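Local atomic coordinates of thioesterase domain-containing protein (Pyrococcus horikoshii, PDB entry 1IXL), a protein that is of unconfirmed function but adopts the hot-dog fold of the thioesterase superfamily and may hydrolyse acyl-CoA thioesters, as relatives do. Residues Lys10-Ile15 against Ala55-Met60; Gly18-Ile23 against Ala28-Glu33; Lys92-Leu97 against Ile102-Val107. All coordinates share one frame; numbering follows the deposited sequence.

Contact 1: residues Lys10-Ile15 against Ala55-Met60; sequences KLTSRI and ADYAAM
The Tyr57 ring carries Thr12 on one face and the guanidinium group of Arg14 at its hydroxyl edge. Thr12 CG2 stands almost on the ring normal, 3.7 Å from the centroid and 7° off it, a CH-pi contact over the centre of the ring. The methyl is placed there by the threonine torsion: at chi1 -55° CG2 points opposite the backbone N, while OG1 lies beside that N, 3.5 Å from Tyr57 CE1, and is hydrogen-bonded to the carbonyl oxygen of His9. Arg14 reaches the same tyrosine by a detour. Its CB leads away from the helix, but the chain bends at chi2 (-84°) and returns its end to the phenol. Arg14 NH1 donates to Tyr57 OH at 2.7 Å, some way out of the guanidinium plane, and Arg14 NH2 adds a weak second bond of 3.1 Å to the same oxygen.

In hot-dog folds a curved antiparallel sheet wraps around a central helix. Here the helix is 48-63, and Tyr57 extends from it to meet the loop that precedes strand 19-24, while Ala55 and Ala59 pack against the sheet. The phenol oxygen is further engaged by Gln6 NE2, and Arg14 NH1 also bonds Gly18 O. A leucine in place of Tyr57 would probably leave the Thr12 methyl without its aromatic face and Arg14 without its phenol acceptor, its guanidinium then tied less firmly to the helix.

Contact 2: residues Gly18-Ile23 against Ala28-Glu33; sequences GKPILI and AEVELE
The first torsions of Ile21 and Glu31 bring them together: in each a gamma carbon sits between the backbone N and the carbonyl carbon, CG1 of Ile21 at chi1 56° and CG of Glu31 at 55°. Ile21 CG2 thereby comes 3.4 Å from Glu31 CG and the two side chains cross nearly at right angles. Ile21 CG1, in turn, lies 3.9 Å from Glu29 CB, so the isoleucine lies across both glutamate side chains. Their carboxylates find polar partners outside the two strand segments, Glu31 OE1 in a salt bridge with Lys86 and Glu29 OE2 in a hydrogen bond with the hydroxyl of Tyr27.

The position of Ile21 follows from a classic beta bulge in the hairpin of strands 19-24 and 27-33, at one margin of the hot-dog sheet. Ile21 and Leu22 both face Glu29, whose carbonyl oxygen accepts from Ile21 N at 2.8 Å and from Leu22 N at 3.2 Å, both donors approaching from the same face of the carbonyl plane. Regular antiparallel pairing flanks the irregularity. Glu29 N returns a bond to Leu22 O, and Lys19 and Glu31 exchange two nearly straight bonds, each 2.9 Å between the N of one and the O of the other.

The face carrying Pro20, Ile23, Ala28 and Val30 is apolar and turns toward helix 48-63. There Pro20 CB meets Val30 CG2 at 4.3 Å, Pro20 also touches Tyr57 and Leu61, and Val30 reaches Leu54. At the entrance to the hairpin Val30 CG1 lies 3.6 Å from Gly18 C. Gly18, at phi 153°, has that methyl close to where a side chain would start, and its backbone angles leave little room beside the preceding carbonyl oxygen.

Contact 3: residues Lys92-Leu97 against Ile102-Val107; sequences KIIEDL and IVEVKV
Ile102 is the principal bump of this pairing, and the side chains of Ile94, Glu95 and Leu97 form the hollow around it. Its CG2 meets Ile94 CG1 at 3.8 Å, while the delta methyl, carried the other way, lies 3.8 Å from Leu97 CD1. Glu95 runs alongside, pointing the same way, its CB 3.7 Å from Ile102 CB and its carboxylate drawn in beside Ile102 CD1. Ile94 fills the next notch: with chi1 at 56°, its CG1 is tucked between its own N and carbonyl carbon, and its CG2 rests 3.8 Å from Glu104 CB.

A smaller match occupies the other face, where Ile93 CG1 leans obliquely on Val103 CG2. That face continues into the interior, where Val103 and Val105 meet Ala59 of helix 48-63.

The backbone explains why two consecutive residues crowd round one. Ile102 O accepts from Ile94 N at 2.7 Å, nearly along the carbonyl axis, and from Glu95 N at 3.3 Å, which lies in the carbonyl plane on a lone pair. Ile102 N returns a bond to Glu95 O, and Lys92 pairs regularly with Glu104. Two residues opposite one, with a shared carbonyl acceptor, define a classic beta bulge, set here in the hairpin of strands 86-97 and 100-109 within the antiparallel sheet of the hot-dog fold.

How the contacts relate
The three contacts illustrate how a hot-dog domain joins loop, helix and sheet. Contacts 1 and 2 have centres about 8 Å apart and touch directly: Ser13 O lies 3.1 Å from Gly18 N, a probable hydrogen bond, and Tyr57 OH is 3.5 Å from Pro20 CG. Contact 3 is about 16 Å from either, centre to centre. It meets contact 1 through the helix, Ala55 CB being 3.7 Å from Val105 CG1. Contacts 2 and 3 do not touch, their nearest atoms lying about 5 Å apart, yet strands 27-33 and 86-97 are neighbours in one sheet. The two hairpins thus lie side by side in that sheet, and both send side chains to helix 48-63.

Contact 1: residues Lys10-Ile15 against Ala55-Met60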
loop_
_atom_site.group_PDB
_atom_site.type_symbol
_atom_site.label_atom_id
_atom_site.label_comp_id
_atom_site.label_asym_id
_atom_site.label_seq_id
_atom_site.Cartn_x
_atom_site.Cartn_y
_atom_site.Cartn_z
ATOM N N LYS A 10 -9.415 -6.017 -6.215
ATOM C CA LYS A 10 -10.120 -6.979 -5.364
ATOM C C LYS A 10 -9.510 -8.355 -5.133
ATOM O O LYS A 10 -9.757 -8.971 -4.101
ATOM C CB LYS A 10 -11.560 -7.166 -5.876
ATOM C CG LYS A 10 -12.411 -5.921 -5.846
ATOM C CD LYS A 10 -13.730 -6.177 -6.585
ATOM C CE LYS A 10 -14.647 -4.983 -6.551
ATOM N NZ LYS A 10 -15.889 -5.229 -7.365
ATOM N N LEU A 11 -8.714 -8.852 -6.070
ATOM C CA LEU A 11 -8.147 -10.178 -5.905
ATOM C C LEU A 11 -6.722 -10.183 -5.360
ATOM O O LEU A 11 -6.068 -11.214 -5.329
ATOM C CB LEU A 11 -8.196 -10.913 -7.244
ATOM C CG LEU A 11 -9.579 -10.981 -7.923
ATOM C CD1 LEU A 11 -9.468 -11.813 -9.200
ATOM C CD2 LEU A 11 -10.611 -11.610 -6.965
ATOM N N THR A 12 -6.256 -9.021 -4.920
ATOM C CA THR A 12 -4.913 -8.886 -4.374
ATOM C C THR A 12 -4.722 -9.873 -3.222
ATOM O O THR A 12 -5.571 -9.983 -2.345
ATOM C CB THR A 12 -4.687 -7.444 -3.878
ATOM O OG1 THR A 12 -4.961 -6.540 -4.954
ATOM C CG2 THR A 12 -3.269 -7.251 -3.416
ATOM N N SER A 13 -3.596 -10.583 -3.252
ATOM C CA SER A 13 -3.247 -11.583 -2.256
ATOM C C SER A 13 -3.205 -11.051 -0.828
ATOM O O SER A 13 -2.448 -10.145 -0.510
ATOM C CB SER A 13 -1.891 -12.218 -2.605
ATOM O OG SER A 13 -1.502 -13.123 -1.591
ATOM N N ARG A 14 -4.032 -11.632 0.032
ATOM C CA ARG A 14 -4.092 -11.226 1.424
ATOM C C ARG A 14 -2.843 -11.700 2.153
ATOM O O ARG A 14 -2.465 -11.151 3.182
ATOM C CB ARG A 14 -5.346 -11.823 2.080
ATOM C CG ARG A 14 -6.647 -11.299 1.486
ATOM C CD ARG A 14 -7.053 -9.980 2.113
ATOM N NE ARG A 14 -8.075 -9.296 1.323
ATOM C CZ ARG A 14 -7.811 -8.474 0.309
ATOM N NH1 ARG A 14 -6.536 -8.208 -0.052
ATOM N NH2 ARG A 14 -8.830 -7.934 -0.360
ATOM N N ILE A 15 -2.200 -12.716 1.600
ATOM C CA ILE A 15 -1.011 -13.297 2.216
ATOM C C ILE A 15 0.304 -12.655 1.798
ATOM O O ILE A 15 1.231 -12.550 2.606
ATOM C CB ILE A 15 -0.925 -14.800 1.895
ATOM C CG1 ILE A 15 -2.141 -15.519 2.473
ATOM C CG2 ILE A 15 0.387 -15.390 2.438
ATOM C CD1 ILE A 15 -2.450 -15.131 3.912
ATOM N N ALA A 55 2.562 -1.013 0.701
ATOM C CA ALA A 55 2.284 0.429 0.612
ATOM C C ALA A 55 1.553 0.806 -0.691
ATOM O O ALA A 55 0.639 1.635 -0.690
ATOM C CB ALA A 55 3.586 1.230 0.731
ATOM N N ASP A 56 1.977 0.195 -1.794
ATOM C CA ASP A 56 1.392 0.417 -3.136
ATOM C C ASP A 56 -0.119 0.092 -3.086
ATOM O O ASP A 56 -0.960 0.869 -3.542
ATOM C CB ASP A 56 2.129 -0.514 -4.131
ATOM C CG ASP A 56 1.583 -0.454 -5.567
ATOM O OD1 ASP A 56 0.506 0.144 -5.809
ATOM O OD2 ASP A 56 2.256 -1.042 -6.460
ATOM N N TYR A 57 -0.449 -1.065 -2.525
ATOM C CA TYR A 57 -1.835 -1.498 -2.410
ATOM C C TYR A 57 -2.653 -0.528 -1.552
ATOM O O TYR A 57 -3.790 -0.220 -1.898
ATOM C CB TYR A 57 -1.875 -2.946 -1.847
ATOM C CG TYR A 57 -3.250 -3.606 -1.650
ATOM C CD1 TYR A 57 -4.302 -3.405 -2.560
ATOM C CD2 TYR A 57 -3.447 -4.536 -0.619
ATOM C CE1 TYR A 57 -5.496 -4.117 -2.450
ATOM C CE2 TYR A 57 -4.631 -5.263 -0.502
ATOM C CZ TYR A 57 -5.654 -5.053 -1.428
ATOM O OH TYR A 57 -6.796 -5.823 -1.373
ATOM N N ALA A 58 -2.089 -0.035 -0.445
ATOM C CA ALA A 58 -2.822 0.900 0.396
ATOM C C ALA A 58 -3.158 2.173 -0.395
ATOM O O ALA A 58 -4.265 2.742 -0.286
ATOM C CB ALA A 58 -1.989 1.253 1.660
ATOM N N ALA A 59 -2.196 2.613 -1.192
ATOM C CA ALA A 59 -2.346 3.800 -2.022
ATOM C C ALA A 59 -3.490 3.609 -3.031
ATOM O O ALA A 59 -4.313 4.510 -3.218
ATOM C CB ALA A 59 -1.017 4.090 -2.753
HETATM N N MSE A 60 -3.554 2.435 -3.656
HETATM C CA MSE A 60 -4.617 2.147 -4.605
HETATM C C MSE A 60 -5.971 2.213 -3.886
HETATM O O MSE A 60 -6.970 2.636 -4.475
HETATM C CB MSE A 60 -4.444 0.751 -5.227
HETATM C CG MSE A 60 -3.150 0.524 -6.036
HETATM SE SE MSE A 60 -2.988 1.542 -7.531
HETATM C CE MSE A 60 -2.464 2.927 -6.886
#

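Contact 2: residues Gly18-Ile23 against Ala28-Glu33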
loop_
_atom_site.group_PDB
_atom_site.type_symbol
_atom_site.label_atom_id
_atom_site.label_comp_id
_atom_site.label_asym_id
_atom_site.label_seq_id
_atom_site.Cartn_x
_atom_site.Cartn_y
_atom_site.Cartn_z
ATOM N N GLY A 18 -1.447 -7.950 1.440
ATOM C CA GLY A 18 -2.114 -7.388 2.588
ATOM C C GLY A 18 -3.617 -7.510 2.645
ATOM O O GLY A 18 -4.272 -7.827 1.653
ATOM N N LYS A 19 -4.147 -7.241 3.836
ATOM C CA LYS A 19 -5.574 -7.308 4.124
ATOM C C LYS A 19 -6.031 -5.911 4.493
ATOM O O LYS A 19 -5.564 -5.331 5.467
ATOM C CB LYS A 19 -5.816 -8.264 5.303
ATOM C CG LYS A 19 -5.245 -9.666 5.082
ATOM C CD LYS A 19 -5.417 -10.553 6.328
ATOM C CE LYS A 19 -5.019 -11.994 6.045
ATOM N NZ LYS A 19 -5.225 -12.877 7.234
ATOM N N PRO A 20 -6.944 -5.335 3.703
ATOM C CA PRO A 20 -7.403 -3.981 4.031
ATOM C C PRO A 20 -8.199 -4.058 5.336
ATOM O O PRO A 20 -8.991 -4.983 5.515
ATOM C CB PRO A 20 -8.282 -3.608 2.827
ATOM C CG PRO A 20 -7.789 -4.540 1.710
ATOM C CD PRO A 20 -7.538 -5.823 2.449
ATOM N N ILE A 21 -7.967 -3.124 6.252
ATOM C CA ILE A 21 -8.695 -3.130 7.515
ATOM C C ILE A 21 -9.512 -1.860 7.632
ATOM O O ILE A 21 -10.323 -1.710 8.541
ATOM C CB ILE A 21 -7.738 -3.268 8.750
ATOM C CG1 ILE A 21 -6.682 -2.160 8.751
ATOM C CG2 ILE A 21 -7.063 -4.617 8.722
ATOM C CD1 ILE A 21 -5.737 -2.200 9.970
ATOM N N LEU A 22 -9.304 -0.934 6.704
ATOM C CA LEU A 22 -10.067 0.304 6.729
ATOM C C LEU A 22 -10.029 1.011 5.387
ATOM O O LEU A 22 -8.956 1.220 4.815
ATOM C CB LEU A 22 -9.531 1.247 7.819
ATOM C CG LEU A 22 -10.398 2.470 8.181
ATOM C CD1 LEU A 22 -9.894 3.059 9.498
ATOM C CD2 LEU A 22 -10.336 3.530 7.088
ATOM N N ILE A 23 -11.205 1.353 4.872
ATOM C CA ILE A 23 -11.272 2.091 3.620
ATOM C C ILE A 23 -12.371 3.135 3.753
ATOM O O ILE A 23 -13.522 2.799 4.029
ATOM C CB ILE A 23 -11.637 1.208 2.400
ATOM C CG1 ILE A 23 -10.701 -0.002 2.280
ATOM C CG2 ILE A 23 -11.553 2.068 1.111
ATOM C CD1 ILE A 23 -11.075 -0.972 1.124
ATOM N N ALA A 28 -6.963 4.906 3.419
ATOM C CA ALA A 28 -7.071 3.458 3.589
ATOM C C ALA A 28 -5.937 2.909 4.442
ATOM O O ALA A 28 -4.864 3.503 4.523
ATOM C CB ALA A 28 -7.079 2.766 2.246
ATOM N N GLU A 29 -6.211 1.782 5.093
ATOM C CA GLU A 29 -5.235 1.114 5.933
ATOM C C GLU A 29 -5.265 -0.361 5.580
ATOM O O GLU A 29 -6.338 -0.969 5.457
ATOM C CB GLU A 29 -5.547 1.323 7.421
ATOM C CG GLU A 29 -5.387 2.770 7.884
ATOM C CD GLU A 29 -5.581 2.930 9.382
ATOM O OE1 GLU A 29 -5.820 1.902 10.065
ATOM O OE2 GLU A 29 -5.486 4.079 9.874
ATOM N N VAL A 30 -4.076 -0.930 5.405
ATOM C CA VAL A 30 -3.932 -2.333 5.039
ATOM C C VAL A 30 -2.826 -2.935 5.913
ATOM O O VAL A 30 -1.792 -2.312 6.124
ATOM C CB VAL A 30 -3.521 -2.477 3.552
ATOM C CG1 VAL A 30 -3.542 -3.941 3.153
ATOM C CG2 VAL A 30 -4.454 -1.643 2.654
ATOM N N GLU A 31 -3.045 -4.140 6.420
ATOM C CA GLU A 31 -2.051 -4.766 7.281
ATOM C C GLU A 31 -1.466 -6.006 6.625
ATOM O O GLU A 31 -2.117 -6.665 5.802
ATOM C CB GLU A 31 -2.673 -5.138 8.630
ATOM C CG GLU A 31 -3.911 -6.003 8.523
ATOM C CD GLU A 31 -4.368 -6.551 9.880
ATOM O OE1 GLU A 31 -4.330 -5.789 10.871
ATOM O OE2 GLU A 31 -4.769 -7.734 9.943
ATOM N N LEU A 32 -0.227 -6.316 6.988
ATOM C CA LEU A 32 0.437 -7.481 6.431
ATOM C C LEU A 32 1.310 -8.151 7.482
ATOM O O LEU A 32 2.117 -7.490 8.151
ATOM C CB LEU A 32 1.321 -7.079 5.243
ATOM C CG LEU A 32 2.242 -8.134 4.604
ATOM C CD1 LEU A 32 1.419 -9.220 3.934
ATOM C CD2 LEU A 32 3.131 -7.460 3.549
ATOM N N GLU A 33 1.115 -9.455 7.635
ATOM C CA GLU A 33 1.927 -10.261 8.545
ATOM C C GLU A 33 3.028 -10.794 7.628
ATOM O O GLU A 33 2.739 -11.481 6.639
ATOM C CB GLU A 33 1.117 -11.438 9.108
ATOM C CG GLU A 33 0.174 -11.056 10.244
ATOM C CD GLU A 33 0.919 -10.654 11.504
ATOM O OE1 GLU A 33 0.253 -10.208 12.470
ATOM O OE2 GLU A 33 2.170 -10.793 11.529
#

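Contact 3: residues Lys92-Leu97 against Ile102-Val107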
loop_
_atom_site.group_PDB
_atom_site.type_symbol
_atom_site.label_atom_id
_atom_site.label_comp_id
_atom_site.label_asym_id
_atom_site.label_seq_id
_atom_site.Cartn_x
_atom_site.Cartn_y
_atom_site.Cartn_z
ATOM N N LYS A 92 -3.016 8.200 2.470
ATOM C CA LYS A 92 -3.962 9.316 2.365
ATOM C C LYS A 92 -3.715 10.144 1.104
ATOM O O LYS A 92 -2.573 10.427 0.760
ATOM C CB LYS A 92 -3.869 10.234 3.587
ATOM C CG LYS A 92 -4.853 11.429 3.500
ATOM C CD LYS A 92 -4.927 12.231 4.782
ATOM C CE LYS A 92 -3.634 12.961 5.091
ATOM N NZ LYS A 92 -3.842 13.950 6.208
ATOM N N ILE A 93 -4.783 10.495 0.392
ATOM C CA ILE A 93 -4.636 11.322 -0.792
ATOM C C ILE A 93 -4.239 12.693 -0.251
ATOM O O ILE A 93 -4.950 13.256 0.578
ATOM C CB ILE A 93 -5.954 11.447 -1.565
ATOM C CG1 ILE A 93 -6.332 10.091 -2.169
ATOM C CG2 ILE A 93 -5.810 12.485 -2.673
ATOM C CD1 ILE A 93 -7.669 10.109 -2.906
ATOM N N ILE A 94 -3.088 13.212 -0.671
ATOM C CA ILE A 94 -2.659 14.516 -0.176
ATOM C C ILE A 94 -2.818 15.618 -1.221
ATOM O O ILE A 94 -2.727 16.808 -0.895
ATOM C CB ILE A 94 -1.191 14.514 0.339
ATOM C CG1 ILE A 94 -0.234 14.024 -0.756
ATOM C CG2 ILE A 94 -1.083 13.661 1.608
ATOM C CD1 ILE A 94 1.238 14.306 -0.431
ATOM N N GLU A 95 -3.049 15.221 -2.468
ATOM C CA GLU A 95 -3.268 16.170 -3.548
ATOM C C GLU A 95 -4.179 15.540 -4.572
ATOM O O GLU A 95 -3.896 14.462 -5.097
ATOM C CB GLU A 95 -1.958 16.556 -4.240
ATOM C CG GLU A 95 -1.139 17.602 -3.522
ATOM C CD GLU A 95 0.140 17.945 -4.273
ATOM O OE1 GLU A 95 0.049 18.467 -5.406
ATOM O OE2 GLU A 95 1.229 17.683 -3.726
ATOM N N ASP A 96 -5.295 16.193 -4.853
ATOM C CA ASP A 96 -6.196 15.655 -5.854
ATOM C C ASP A 96 -6.077 16.540 -7.080
ATOM O O ASP A 96 -6.518 17.688 -7.075
ATOM C CB ASP A 96 -7.636 15.653 -5.359
ATOM C CG ASP A 96 -8.557 14.914 -6.303
ATOM O OD1 ASP A 96 -8.589 15.273 -7.505
ATOM O OD2 ASP A 96 -9.235 13.966 -5.845
ATOM N N LEU A 97 -5.472 15.998 -8.127
ATOM C CA LEU A 97 -5.267 16.735 -9.362
ATOM C C LEU A 97 -6.154 16.131 -10.449
ATOM O O LEU A 97 -5.707 15.838 -11.557
ATOM C CB LEU A 97 -3.783 16.655 -9.744
ATOM C CG LEU A 97 -2.892 17.040 -8.556
ATOM C CD1 LEU A 97 -1.446 16.671 -8.823
ATOM C CD2 LEU A 97 -3.030 18.535 -8.282
ATOM N N ILE A 102 -2.071 12.306 -5.723
ATOM C CA ILE A 102 -0.791 12.116 -5.040
ATOM C C ILE A 102 -1.162 11.552 -3.666
ATOM O O ILE A 102 -1.914 12.161 -2.913
ATOM C CB ILE A 102 -0.018 13.435 -4.894
ATOM C CG1 ILE A 102 0.345 13.974 -6.279
ATOM C CG2 ILE A 102 1.262 13.212 -4.100
ATOM C CD1 ILE A 102 0.998 15.373 -6.251
ATOM N N VAL A 103 -0.652 10.369 -3.354
ATOM C CA VAL A 103 -0.989 9.719 -2.094
ATOM C C VAL A 103 0.262 9.529 -1.259
ATOM O O VAL A 103 1.277 9.064 -1.762
ATOM C CB VAL A 103 -1.608 8.347 -2.375
ATOM C CG1 VAL A 103 -1.967 7.646 -1.075
ATOM C CG2 VAL A 103 -2.834 8.525 -3.275
ATOM N N GLU A 104 0.200 9.911 0.007
ATOM C CA GLU A 104 1.348 9.727 0.876
ATOM C C GLU A 104 1.068 8.436 1.634
ATOM O O GLU A 104 -0.069 8.175 2.031
ATOM C CB GLU A 104 1.483 10.897 1.856
ATOM C CG GLU A 104 2.613 10.712 2.863
ATOM C CD GLU A 104 2.875 11.960 3.684
ATOM O OE1 GLU A 104 1.891 12.539 4.206
ATOM O OE2 GLU A 104 4.059 12.357 3.808
ATOM N N VAL A 105 2.086 7.607 1.811
ATOM C CA VAL A 105 1.883 6.362 2.534
ATOM C C VAL A 105 3.020 6.174 3.526
ATOM O O VAL A 105 4.185 6.473 3.238
ATOM C CB VAL A 105 1.873 5.115 1.587
ATOM C CG1 VAL A 105 1.609 3.869 2.391
ATOM C CG2 VAL A 105 0.813 5.254 0.504
ATOM N N LYS A 106 2.669 5.700 4.707
ATOM C CA LYS A 106 3.662 5.425 5.721
ATOM C C LYS A 106 3.335 4.023 6.188
ATOM O O LYS A 106 2.167 3.697 6.415
ATOM C CB LYS A 106 3.561 6.431 6.880
ATOM C CG LYS A 106 4.293 7.732 6.596
ATOM C CD LYS A 106 4.598 8.492 7.874
ATOM C CE LYS A 106 3.683 9.680 8.047
ATOM N NZ LYS A 106 3.936 10.662 6.959
ATOM N N VAL A 107 4.354 3.175 6.275
ATOM C CA VAL A 107 4.126 1.823 6.731
ATOM C C VAL A 107 4.696 1.739 8.140
ATOM O O VAL A 107 5.842 2.128 8.362
ATOM C CB VAL A 107 4.814 0.801 5.828
ATOM C CG1 VAL A 107 4.564 -0.612 6.366
ATOM C CG2 VAL A 107 4.272 0.936 4.388
#